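Long-range contacts in N(G),N(G)-dimethylarginine dimethylaminohydrolase (Pseudomonas aeruginosa, PDB 3RHY), which hydrolyses N(G),N(G)-dimethyl-L-arginine and N(G)-monomethyl-L-arginine, giving L-citrulline with dimethylamine or methylamine: residues N204-N209 with G245-M250; R40-C45 with R211-A216; I77-A82 with P110-A115. All coordinates share one frame; numbering follows the deposited sequence.

Contact 1: residues N204-N209 with G245-M250; sequences NCIWVN and GGVSCM. With HM3 ((4-chloropyridin-2-yl)methanol), chain C.
Ser248 OG meets two polar side chains, the amide of Asn204 across the contact and the carboxylate of Glu65, to which it is hydrogen-bonded through OE1. With OG between its backbone N and carbonyl carbon (chi1 77°), Ser248 puts the hydroxyl beside the Asn204 amide. The Asn204 side chain points at 245-250 and packs against the side of Ser248, with CG 3.4 Å from Ser248 OG. Glu65 probably binds substrate; Ser248 therefore lies between the approach to strand 206-208 and the probable substrate site.

Behind the serine the contact is apolar. Ile206 CG2 presses on Ser248 CA at 3.2 Å, tighter than normal carbon packing. Ile206 CG2 also lies 4.1 Å from Val247 CG2, where the two side chains cross obliquely. Val247 CG2 sits 3.4 Å from Asn204 O and also touches Cys205 CA. Residues 247-249 have helical backbone angles, and Cys249 N bonds Gly246 O at 3.1 Å. This tight turn presents Cys249, the probable nucleophile of this pentein-type hydrolase. Cys249 SG is bonded covalently to C4 of the pyridine, at 1.8 Å. The adduct thus lies one residue beyond the serine that faces Asn204.

All the touching residues are buried. Strand 206-208 is an outer strand of a three-stranded sheet and pairs with strand 211-215, whose Ile213 touches both Ile206 and Val247. Tyr38 of helix 28-42 packs on Ile206 and Met250. The 245-250 loop runs between helix 238-241 and strand 252-253.

Contact 2: residues R40-C45 with R211-A216; sequences RALQTC and RVIMPA
Ala41, on helix 28-42, turns its CB toward Ile213 and rests 4.1 Å from that residue's CD1. Leu42 meets the same methyl more closely. Leu42 CD2 is 3.5 Å from Ile213 CD1, a tight fit, and the two side chains cross at about a right angle. With CG1 beside its backbone N (chi1 -68°) and an extended second torsion, Ile213 drives CD1 into this small apolar site.

A type I turn runs from Leu42 to Cys45. The Thr44 side chain folds back on Ala41. Thr44 OG1 donates to Ala41 O at 2.9 Å, in the carbonyl plane, and Ala41 O also accepts Thr44 N. Thr44 O faces Arg211. Thr44 O takes a weak bond from Arg211 NH1 at 3.0 Å, bent to 122° at the hydrogen. A water also links them, donating to Thr44 O and accepting from Arg211 NE in the plane of the guanidinium.

Cys45 packs under the arginine. Cys45 CA lies over one guanidinium face, 3.6 Å from the plane. Cys45 SG runs beside the aliphatic chain, 4.1 Å from Arg211 CG. A bend at chi2 (84°) turns the arginine over this cysteine. The charged end is held further by a salt bridge from NH1 to Asp46 and a bond from NH2 to Asn209 O.

The C-terminal part of helix 28-42 and the turn that starts at Leu42 pack on strand 211-215, the middle strand of a three-stranded sheet. Strand 231-235 lies against Ala41 and Thr44, and strand 206-208 against Leu42 and Cys45.

Contact 3: residues I77-A82 with P110-A115; sequences ITRPGA and PGTVEA
A single antiparallel beta bridge joins these two loops, which run at 103° to each other and so touch as a crossing, not as a ladder. In the pentein fold of this enzyme the crossing ties the loop after strand 75-77 to the loop before strand 118-121. Arg79 and Val113 form the hydrogen-bonded pair. Val113 N gives the shorter bond, 2.7 Å to Arg79 O, and Arg79 N returns one of 3.2 Å to Val113 O. Arg79 O also receives a CA-H...O contact from Thr112 CA.

The Arg79 side chain lies extended along 110-112. With CG set opposite the backbone N (chi1 -172°), the chain reaches Gly111. Arg79 NH1 bonds Gly111 O at 3.2 Å. The donor stands well above that carbonyl's plane, 55° out of it. Thr112 CG2 sits at the guanidinium edge. Among the buried residues, Thr78 CG2 meets Val113 CG1 at 3.7 Å, the side chains crossing near a right angle, and Met141 of helix 135-147 touches both residues.

Glu114 links the crossing to the active site. Its OE1 is in a salt bridge with Arg132 and a hydrogen bond with His162, both of the pyridine pocket. The other carboxylate oxygen, OE2, turns back to the loop. Glu114 OE2 accepts a weak bond from Gly81 N at 3.4 Å. Pro80 CB lies 3.6 Å from Glu114 OE2.

In the fold
Contacts 1 and 2 are neighbours. They hold adjacent strands of one sheet, 206-208 and 211-215, and touch directly: Asn209 ND2 lies 2.8 Å from Cys45 O. Contact 1 is wholly buried near the middle of the chain and carries the loop of the probable nucleophile. Contact 2 lies further out, where apolar packing gives way to an arginine, a water and a turn carbonyl. Contact 3 stands on the opposite side of the chain's centre from contact 2, with centres about 27 Å apart. Partly buried, it joins loops by a backbone bridge with bonds from Arg79 and to Glu114 added. Contacts 1 and 3 do not touch, yet both bear on the pyridine pocket, contact 1 directly through Cys249 and contact 3 from the second shell through Glu114.

Contact 1: residues N204-N209 with G245-M250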
loop_
_atom_site.group_PDB
_atom_site.type_symbol
_atom_site.label_atom_id
_atom_site.label_comp_id
_atom_site.label_asym_id
_atom_site.label_seq_id
_atom_site.Cartn_x
_atom_site.Cartn_y
_atom_site.Cartn_z
ATOM N N ASN A 204 7.933 -3.728 4.313
ATOM C CA ASN A 204 6.938 -3.304 3.338
ATOM C C ASN A 204 7.220 -4.027 2.032
ATOM O O ASN A 204 8.112 -3.641 1.277
ATOM C CB ASN A 204 7.005 -1.787 3.117
ATOM C CG ASN A 204 5.941 -1.286 2.137
ATOM O OD1 ASN A 204 5.372 -0.207 2.318
ATOM N ND2 ASN A 204 5.681 -2.059 1.088
ATOM N N CYS A 205 6.453 -5.087 1.785
ATOM C CA CYS A 205 6.586 -5.896 0.581
ATOM C C CYS A 205 5.207 -6.153 -0.003
ATOM O O CYS A 205 4.200 -6.033 0.691
ATOM C CB CYS A 205 7.241 -7.240 0.910
ATOM S SG CYS A 205 8.975 -7.130 1.360
ATOM N N ILE A 206 5.155 -6.516 -1.280
ATOM C CA ILE A 206 3.863 -6.794 -1.879
ATOM C C ILE A 206 3.785 -8.151 -2.536
ATOM O O ILE A 206 4.648 -8.536 -3.325
ATOM C CB ILE A 206 3.461 -5.733 -2.927
ATOM C CG1 ILE A 206 4.524 -5.637 -4.026
ATOM C CG2 ILE A 206 3.219 -4.410 -2.237
ATOM C CD1 ILE A 206 4.122 -4.762 -5.187
ATOM N N TRP A 207 2.735 -8.875 -2.188
ATOM C CA TRP A 207 2.488 -10.177 -2.768
ATOM C C TRP A 207 1.704 -9.895 -4.050
ATOM O O TRP A 207 0.765 -9.093 -4.046
ATOM C CB TRP A 207 1.640 -11.020 -1.814
ATOM C CG TRP A 207 1.256 -12.365 -2.357
ATOM C CD1 TRP A 207 1.947 -13.536 -2.216
ATOM C CD2 TRP A 207 0.093 -12.675 -3.139
ATOM N NE1 TRP A 207 1.288 -14.558 -2.858
ATOM C CE2 TRP A 207 0.146 -14.060 -3.434
ATOM C CE3 TRP A 207 -0.987 -11.920 -3.619
ATOM C CZ2 TRP A 207 -0.843 -14.704 -4.187
ATOM C CZ3 TRP A 207 -1.971 -12.563 -4.371
ATOM C CH2 TRP A 207 -1.891 -13.942 -4.646
ATOM N N VAL A 208 2.107 -10.531 -5.143
ATOM C CA VAL A 208 1.424 -10.374 -6.422
ATOM C C VAL A 208 1.449 -11.716 -7.161
ATOM O O VAL A 208 2.423 -12.051 -7.826
ATOM C CB VAL A 208 2.091 -9.276 -7.313
ATOM C CG1 VAL A 208 1.279 -9.063 -8.583
ATOM C CG2 VAL A 208 2.195 -7.966 -6.551
ATOM N N ASN A 209 0.375 -12.486 -7.026
ATOM C CA ASN A 209 0.261 -13.777 -7.689
ATOM C C ASN A 209 1.447 -14.695 -7.421
ATOM O O ASN A 209 2.107 -15.183 -8.343
ATOM C CB ASN A 209 0.070 -13.568 -9.195
ATOM C CG ASN A 209 -1.151 -12.733 -9.497
ATOM O OD1 ASN A 209 -2.117 -12.763 -8.743
ATOM N ND2 ASN A 209 -1.123 -11.992 -10.601
ATOM N N GLY A 245 8.344 6.089 1.362
ATOM C CA GLY A 245 7.567 5.308 0.417
ATOM C C GLY A 245 8.150 3.943 0.116
ATOM O O GLY A 245 9.356 3.808 -0.084
ATOM N N GLY A 246 7.284 2.932 0.081
ATOM C CA GLY A 246 7.718 1.573 -0.208
ATOM C C GLY A 246 6.987 1.003 -1.412
ATOM O O GLY A 246 6.157 1.689 -2.016
ATOM N N VAL A 247 7.271 -0.252 -1.756
ATOM C CA VAL A 247 6.632 -0.885 -2.904
ATOM C C VAL A 247 5.114 -1.014 -2.805
ATOM O O VAL A 247 4.425 -0.992 -3.823
ATOM C CB VAL A 247 7.217 -2.297 -3.187
ATOM C CG1 VAL A 247 8.637 -2.175 -3.686
ATOM C CG2 VAL A 247 7.157 -3.155 -1.932
ATOM N N SER A 248 4.576 -1.138 -1.599
ATOM C CA SER A 248 3.135 -1.272 -1.471
ATOM C C SER A 248 2.418 0.030 -1.785
ATOM O O SER A 248 1.271 0.015 -2.232
ATOM C CB SER A 248 2.756 -1.704 -0.060
ATOM O OG SER A 248 2.843 -0.611 0.833
ATOM N N CYS A 249 3.112 1.146 -1.558
ATOM C CA CYS A 249 2.569 2.496 -1.753
ATOM C C CYS A 249 2.363 2.910 -3.198
ATOM O O CYS A 249 1.467 3.688 -3.505
ATOM C CB CYS A 249 3.497 3.549 -1.120
ATOM S SG CYS A 249 3.956 3.261 0.616
ATOM N N MET A 250 3.203 2.389 -4.077
ATOM C CA MET A 250 3.180 2.778 -5.474
ATOM C C MET A 250 2.217 2.098 -6.435
ATOM O O MET A 250 2.320 2.280 -7.642
ATOM C CB MET A 250 4.604 2.693 -6.010
ATOM C CG MET A 250 5.600 3.401 -5.102
ATOM S SD MET A 250 7.230 3.460 -5.820
ATOM C CE MET A 250 7.926 1.985 -5.197
HETATM C C1 HM3 C . 4.255 6.598 4.632
HETATM N N1 HM3 C . 3.497 7.342 2.388
HETATM C C2 HM3 C . 3.867 6.323 3.177
HETATM C C3 HM3 C . 3.895 5.023 2.686
HETATM C C4 HM3 C . 3.534 4.787 1.364
HETATM C C5 HM3 C . 3.157 5.869 0.580
HETATM C C6 HM3 C . 3.150 7.148 1.129
HETATM O O1 HM3 C . 3.435 7.629 5.190
#

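Contact 2: residues R40-C45 with R211-A216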
loop_
_atom_site.group_PDB
_atom_site.type_symbol
_atom_site.label_atom_id
_atom_site.label_comp_id
_atom_site.label_asym_id
_atom_site.label_seq_id
_atom_site.Cartn_x
_atom_site.Cartn_y
_atom_site.Cartn_z
ATOM N N ARG A 40 8.159 -2.578 -14.654
ATOM C CA ARG A 40 8.655 -3.718 -15.406
ATOM C C ARG A 40 8.588 -5.005 -14.594
ATOM O O ARG A 40 8.287 -6.063 -15.136
ATOM C CB ARG A 40 10.076 -3.441 -15.893
ATOM C CG ARG A 40 10.143 -2.199 -16.760
ATOM C CD ARG A 40 11.490 -2.031 -17.423
ATOM N NE ARG A 40 11.791 -3.173 -18.274
ATOM C CZ ARG A 40 12.895 -3.299 -18.999
ATOM N NH1 ARG A 40 13.817 -2.346 -18.984
ATOM N NH2 ARG A 40 13.079 -4.389 -19.733
ATOM N N ALA A 41 8.846 -4.918 -13.295
ATOM C CA ALA A 41 8.775 -6.100 -12.440
ATOM C C ALA A 41 7.325 -6.579 -12.390
ATOM O O ALA A 41 7.042 -7.774 -12.496
ATOM C CB ALA A 41 9.265 -5.765 -11.032
ATOM N N LEU A 42 6.403 -5.637 -12.224
ATOM C CA LEU A 42 4.986 -5.968 -12.177
ATOM C C LEU A 42 4.539 -6.505 -13.533
ATOM O O LEU A 42 3.573 -7.256 -13.625
ATOM C CB LEU A 42 4.162 -4.728 -11.792
ATOM C CG LEU A 42 4.227 -4.306 -10.319
ATOM C CD1 LEU A 42 3.631 -2.912 -10.138
ATOM C CD2 LEU A 42 3.473 -5.320 -9.471
ATOM N N GLN A 43 5.257 -6.129 -14.586
ATOM C CA GLN A 43 4.926 -6.578 -15.936
ATOM C C GLN A 43 5.074 -8.088 -16.118
ATOM O O GLN A 43 4.603 -8.641 -17.118
ATOM C CB GLN A 43 5.808 -5.860 -16.969
ATOM C CG GLN A 43 5.207 -4.593 -17.550
ATOM C CD GLN A 43 6.180 -3.849 -18.455
ATOM O OE1 GLN A 43 7.032 -3.102 -17.984
ATOM N NE2 GLN A 43 6.062 -4.066 -19.759
ATOM N N THR A 44 5.726 -8.755 -15.167
ATOM C CA THR A 44 5.929 -10.203 -15.265
ATOM C C THR A 44 5.015 -10.979 -14.337
ATOM O O THR A 44 5.131 -12.199 -14.230
ATOM C CB THR A 44 7.378 -10.626 -14.888
ATOM O OG1 THR A 44 7.577 -10.434 -13.483
ATOM C CG2 THR A 44 8.402 -9.820 -15.663
ATOM N N CYS A 45 4.101 -10.284 -13.673
ATOM C CA CYS A 45 3.214 -10.931 -12.724
ATOM C C CYS A 45 1.839 -11.356 -13.236
ATOM O O CYS A 45 0.923 -11.588 -12.449
ATOM C CB CYS A 45 3.082 -10.025 -11.502
ATOM S SG CYS A 45 4.703 -9.694 -10.721
ATOM N N ARG A 211 4.252 -14.002 -6.416
ATOM C CA ARG A 211 5.529 -13.301 -6.519
ATOM C C ARG A 211 5.500 -12.339 -5.351
ATOM O O ARG A 211 4.424 -11.951 -4.888
ATOM C CB ARG A 211 5.659 -12.471 -7.794
ATOM C CG ARG A 211 5.887 -13.238 -9.080
ATOM C CD ARG A 211 4.585 -13.724 -9.661
ATOM N NE ARG A 211 4.711 -13.963 -11.093
ATOM C CZ ARG A 211 3.782 -14.556 -11.836
ATOM N NH1 ARG A 211 3.981 -14.728 -13.131
ATOM N NH2 ARG A 211 2.663 -14.988 -11.275
ATOM N N VAL A 212 6.675 -11.973 -4.862
ATOM C CA VAL A 212 6.784 -11.029 -3.767
ATOM C C VAL A 212 7.801 -9.996 -4.200
ATOM O O VAL A 212 8.986 -10.302 -4.298
ATOM C CB VAL A 212 7.300 -11.681 -2.473
ATOM C CG1 VAL A 212 7.561 -10.601 -1.428
ATOM C CG2 VAL A 212 6.282 -12.677 -1.937
ATOM N N ILE A 213 7.339 -8.785 -4.489
ATOM C CA ILE A 213 8.248 -7.722 -4.886
ATOM C C ILE A 213 8.695 -6.993 -3.624
ATOM O O ILE A 213 7.875 -6.546 -2.823
ATOM C CB ILE A 213 7.574 -6.730 -5.872
ATOM C CG1 ILE A 213 7.314 -7.434 -7.211
ATOM C CG2 ILE A 213 8.465 -5.509 -6.080
ATOM C CD1 ILE A 213 6.416 -6.657 -8.164
ATOM N N MET A 214 10.006 -6.882 -3.452
ATOM C CA MET A 214 10.565 -6.242 -2.270
ATOM C C MET A 214 11.675 -5.266 -2.631
ATOM O O MET A 214 12.256 -5.341 -3.709
ATOM C CB MET A 214 11.134 -7.312 -1.344
ATOM C CG MET A 214 12.371 -7.996 -1.918
ATOM S SD MET A 214 13.131 -9.169 -0.767
ATOM C CE MET A 214 13.801 -8.022 0.490
ATOM N N PRO A 215 11.995 -4.343 -1.719
ATOM C CA PRO A 215 13.057 -3.371 -1.990
ATOM C C PRO A 215 14.401 -4.078 -2.062
ATOM O O PRO A 215 14.638 -5.031 -1.328
ATOM C CB PRO A 215 12.966 -2.426 -0.800
ATOM C CG PRO A 215 12.475 -3.313 0.300
ATOM C CD PRO A 215 11.404 -4.119 -0.388
ATOM N N ALA A 216 15.274 -3.624 -2.953
ATOM C CA ALA A 216 16.584 -4.245 -3.076
ATOM C C ALA A 216 17.485 -3.819 -1.913
ATOM O O ALA A 216 17.381 -2.697 -1.420
ATOM C CB ALA A 216 17.220 -3.856 -4.406
HETATM O O HOH W 1 7.177 -13.228 -12.440
#

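Contact 3: residues I77-A82 with P110-A115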
loop_
_atom_site.group_PDB
_atom_site.type_symbol
_atom_site.label_atom_id
_atom_site.label_comp_id
_atom_site.label_asym_id
_atom_site.label_seq_id
_atom_site.Cartn_x
_atom_site.Cartn_y
_atom_site.Cartn_z
ATOM N N ILE A 77 -13.289 5.092 -2.382
ATOM C CA ILE A 77 -12.477 6.293 -2.531
ATOM C C ILE A 77 -12.272 6.786 -1.103
ATOM O O ILE A 77 -13.240 6.977 -0.355
ATOM C CB ILE A 77 -13.215 7.396 -3.342
ATOM C CG1 ILE A 77 -13.557 6.893 -4.754
ATOM C CG2 ILE A 77 -12.366 8.648 -3.408
ATOM C CD1 ILE A 77 -12.362 6.629 -5.648
ATOM N N THR A 78 -11.012 6.976 -0.723
ATOM C CA THR A 78 -10.672 7.427 0.617
ATOM C C THR A 78 -10.644 8.947 0.688
ATOM O O THR A 78 -11.189 9.627 -0.173
ATOM C CB THR A 78 -9.296 6.868 1.049
ATOM O OG1 THR A 78 -8.274 7.352 0.165
ATOM C CG2 THR A 78 -9.314 5.351 1.009
ATOM N N ARG A 79 -10.012 9.472 1.731
ATOM C CA ARG A 79 -9.893 10.913 1.926
ATOM C C ARG A 79 -8.642 11.131 2.771
ATOM O O ARG A 79 -8.695 11.076 3.991
ATOM C CB ARG A 79 -11.138 11.450 2.639
ATOM C CG ARG A 79 -11.218 12.972 2.729
ATOM C CD ARG A 79 -12.619 13.442 3.148
ATOM N NE ARG A 79 -12.683 14.887 3.345
ATOM C CZ ARG A 79 -12.252 15.512 4.435
ATOM N NH1 ARG A 79 -11.730 14.817 5.437
ATOM N NH2 ARG A 79 -12.321 16.831 4.519
ATOM N N PRO A 80 -7.494 11.364 2.117
ATOM C CA PRO A 80 -6.194 11.586 2.754
ATOM C C PRO A 80 -6.171 12.586 3.898
ATOM O O PRO A 80 -6.891 13.582 3.887
ATOM C CB PRO A 80 -5.320 12.031 1.591
ATOM C CG PRO A 80 -5.868 11.242 0.460
ATOM C CD PRO A 80 -7.356 11.398 0.649
ATOM N N GLY A 81 -5.332 12.306 4.891
ATOM C CA GLY A 81 -5.204 13.201 6.023
ATOM C C GLY A 81 -4.485 14.445 5.545
ATOM O O GLY A 81 -4.832 15.563 5.922
ATOM N N ALA A 82 -3.478 14.237 4.701
ATOM C CA ALA A 82 -2.698 15.329 4.136
ATOM C C ALA A 82 -3.601 16.138 3.222
ATOM O O ALA A 82 -4.130 15.617 2.240
ATOM C CB ALA A 82 -1.524 14.769 3.345
ATOM N N PRO A 110 -16.043 14.581 8.165
ATOM C CA PRO A 110 -14.648 14.880 8.493
ATOM C C PRO A 110 -13.759 13.644 8.589
ATOM O O PRO A 110 -12.603 13.728 9.009
ATOM C CB PRO A 110 -14.769 15.605 9.826
ATOM C CG PRO A 110 -15.862 14.826 10.497
ATOM C CD PRO A 110 -16.882 14.619 9.383
ATOM N N GLY A 111 -14.296 12.494 8.208
ATOM C CA GLY A 111 -13.499 11.283 8.268
ATOM C C GLY A 111 -12.324 11.324 7.302
ATOM O O GLY A 111 -12.455 11.825 6.183
ATOM N N THR A 112 -11.167 10.828 7.737
ATOM C CA THR A 112 -9.990 10.790 6.873
ATOM C C THR A 112 -9.473 9.365 6.831
ATOM O O THR A 112 -9.498 8.653 7.833
ATOM C CB THR A 112 -8.847 11.727 7.354
ATOM O OG1 THR A 112 -8.286 11.231 8.577
ATOM C CG2 THR A 112 -9.376 13.145 7.562
ATOM N N VAL A 113 -9.035 8.948 5.650
ATOM C CA VAL A 113 -8.508 7.608 5.449
ATOM C C VAL A 113 -7.439 7.599 4.353
ATOM O O VAL A 113 -7.524 8.327 3.364
ATOM C CB VAL A 113 -9.619 6.619 5.011
ATOM C CG1 VAL A 113 -9.000 5.271 4.653
ATOM C CG2 VAL A 113 -10.655 6.443 6.109
ATOM N N GLU A 114 -6.412 6.792 4.558
ATOM C CA GLU A 114 -5.371 6.613 3.562
ATOM C C GLU A 114 -5.269 5.102 3.512
ATOM O O GLU A 114 -5.069 4.455 4.548
ATOM C CB GLU A 114 -4.054 7.249 3.995
ATOM C CG GLU A 114 -4.120 8.767 4.083
ATOM C CD GLU A 114 -2.757 9.422 4.028
ATOM O OE1 GLU A 114 -1.769 8.781 4.452
ATOM O OE2 GLU A 114 -2.672 10.584 3.573
ATOM N N ALA A 115 -5.452 4.536 2.319
ATOM C CA ALA A 115 -5.417 3.092 2.151
ATOM C C ALA A 115 -4.090 2.464 2.544
ATOM O O ALA A 115 -4.000 1.252 2.682
ATOM C CB ALA A 115 -5.768 2.726 0.723
#